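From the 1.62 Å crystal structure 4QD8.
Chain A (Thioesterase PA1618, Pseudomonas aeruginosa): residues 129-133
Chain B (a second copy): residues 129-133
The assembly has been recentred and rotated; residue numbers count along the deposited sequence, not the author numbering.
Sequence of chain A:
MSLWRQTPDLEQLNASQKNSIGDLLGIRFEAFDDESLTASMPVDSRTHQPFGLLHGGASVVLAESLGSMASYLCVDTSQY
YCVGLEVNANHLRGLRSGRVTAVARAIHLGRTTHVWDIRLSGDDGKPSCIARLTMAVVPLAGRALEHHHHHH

Chain A 129-133: CIARL
Chain B, residues 129-133: CIARL

Two copies of the same five-residue stretch of a longer β-strand, Cys-Ile-Ala-Arg-Leu, face each other across a nearly twofold arrangement. Both run extended throughout, with phi between about -123° and -160° and psi between 129° and 155°. Their N-to-C directions make an angle of 146°, so the strands are roughly antiparallel, and their axes come no closer than 9.6 Å. That spacing is far too wide for backbone pairing, and no hydrogen bond joins the two stretches directly. The register centres on the arginines: CA of Arg A132 lies 9.0 Å from CA of Arg B132.

The alternation of the strand decides which side chains take part. Ile A130 and Arg A132 send their CA-to-CB bonds toward the partner, as do Ile B130 and Arg B132, whereas Ala A131 and Ala B131 point theirs away and meet the contact through the backbone, C of Ala A131 lying 4.3 Å from NH1 of Arg B132. Cys A129, Leu A133, Cys B129 and Leu B133 are out of reach of the other stretch and make no contact. The buried surface, 288 Å² in all, comes mostly from the arginines, with the isoleucines next.

Each arginine is extended first and bent later. In Arg A132 chi1 is -166° and chi2 169°, both t, which carries the chain out across the gap; chi3 then turns to p at 71°, and chi4 is -103°. Arg B132 repeats this with -163°, 169°, 67° and -102°. The t,t start places the aliphatic part against the other strand's isoleucine: CD of Arg A132 is 3.8 Å from CG2 of Ile B130, and CD of Arg B132 is 3.6 Å from CG2 of Ile A130. Both isoleucines are t,t, with chi1 175° and chi2 169° in Ile A130, and 177° and 171° in Ile B130. Apolar methylene thus meets apolar methyl before the charged group begins.

Beyond the bend, each guanidinium has a backbone carbonyl of the opposing strand over one face, O of Ile B130 for Arg A132 and O of Ile A130 for Arg B132. The planar groups also approach each other: NH1 of Arg A132 is 3.4 Å from NH1 of Arg B132. These are two donors of like charge, so the approach is not a hydrogen bond. One water bridges the pair, accepting from NH1 of Arg A132 at 2.9 Å and from NH1 of Arg B132 at 2.9 Å. NH1 and NH2 of both arginines are also hydrogen-bonded elsewhere in the structure.

In this contact a buried arginine pair is accommodated with its methylenes packed on isoleucine and with NH1 and NH2 hydrogen-bonded.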

# COMPACT_ATOMS: atom_id res chain seq x y z
N CYS A 129 -9.28 -10.18 5.97
CA CYS A 129 -8.67 -9.01 5.33
C CYS A 129 -7.94 -8.22 6.41
O CYS A 129 -8.37 -8.19 7.57
CB CYS A 129 -9.77 -8.15 4.67
SG CYS A 129 -9.23 -6.59 3.92
N ILE A 130 -6.81 -7.61 6.05
CA ILE A 130 -6.17 -6.67 6.95
C ILE A 130 -5.99 -5.37 6.19
O ILE A 130 -5.55 -5.39 5.04
CB ILE A 130 -4.82 -7.19 7.52
CG1 ILE A 130 -4.15 -6.09 8.37
CG2 ILE A 130 -3.86 -7.67 6.40
CD1 ILE A 130 -2.96 -6.61 9.17
N ALA A 131 -6.34 -4.25 6.82
CA ALA A 131 -6.24 -2.97 6.14
C ALA A 131 -5.43 -2.01 6.97
O ALA A 131 -5.37 -2.13 8.19
CB ALA A 131 -7.63 -2.38 5.87
N ARG A 132 -4.78 -1.06 6.31
CA ARG A 132 -4.19 0.06 7.03
C ARG A 132 -4.65 1.36 6.41
O ARG A 132 -4.66 1.53 5.18
CB ARG A 132 -2.66 -0.04 7.11
CG ARG A 132 -2.06 0.93 8.16
CD ARG A 132 -0.58 0.66 8.43
NE ARG A 132 0.24 1.07 7.30
CZ ARG A 132 0.78 0.24 6.42
NH1 ARG A 132 0.63 -1.07 6.54
NH2 ARG A 132 1.49 0.73 5.41
N LEU A 133 -5.10 2.28 7.26
CA LEU A 133 -5.70 3.51 6.78
C LEU A 133 -4.96 4.72 7.32
O LEU A 133 -4.70 4.81 8.52
CB LEU A 133 -7.15 3.59 7.26
CG LEU A 133 -7.93 4.87 6.90
CD1 LEU A 133 -8.08 5.05 5.40
CD2 LEU A 133 -9.32 4.79 7.59
N CYS B 129 7.89 3.35 12.35
CA CYS B 129 7.45 2.88 11.04
C CYS B 129 6.60 1.63 11.25
O CYS B 129 6.83 0.87 12.18
CB CYS B 129 8.67 2.57 10.17
SG CYS B 129 8.28 1.95 8.51
N ILE B 130 5.59 1.44 10.40
CA ILE B 130 4.84 0.19 10.36
C ILE B 130 4.81 -0.26 8.91
O ILE B 130 4.55 0.54 8.02
CB ILE B 130 3.40 0.31 10.92
CG1 ILE B 130 2.66 -1.03 10.78
CG2 ILE B 130 2.64 1.49 10.26
CD1 ILE B 130 1.32 -1.06 11.49
N ALA B 131 5.10 -1.54 8.68
CA ALA B 131 5.13 -2.07 7.33
C ALA B 131 4.29 -3.34 7.27
O ALA B 131 4.09 -4.01 8.28
CB ALA B 131 6.56 -2.37 6.88
N ARG B 132 3.81 -3.64 6.08
CA ARG B 132 3.16 -4.92 5.81
C ARG B 132 3.79 -5.47 4.53
O ARG B 132 4.00 -4.75 3.54
CB ARG B 132 1.63 -4.77 5.67
CG ARG B 132 0.88 -6.12 5.80
CD ARG B 132 -0.65 -6.02 5.92
NE ARG B 132 -1.26 -5.51 4.70
CZ ARG B 132 -1.69 -4.26 4.52
NH1 ARG B 132 -1.64 -3.39 5.51
NH2 ARG B 132 -2.18 -3.89 3.35
N LEU B 133 4.13 -6.76 4.56
CA LEU B 133 4.89 -7.34 3.48
C LEU B 133 4.16 -8.58 3.01
O LEU B 133 3.77 -9.39 3.82
CB LEU B 133 6.27 -7.74 4.02
CG LEU B 133 7.12 -8.61 3.10
CD1 LEU B 133 7.55 -7.83 1.88
CD2 LEU B 133 8.34 -9.12 3.86
O HOH W 1 -0.63 -3.04 8.20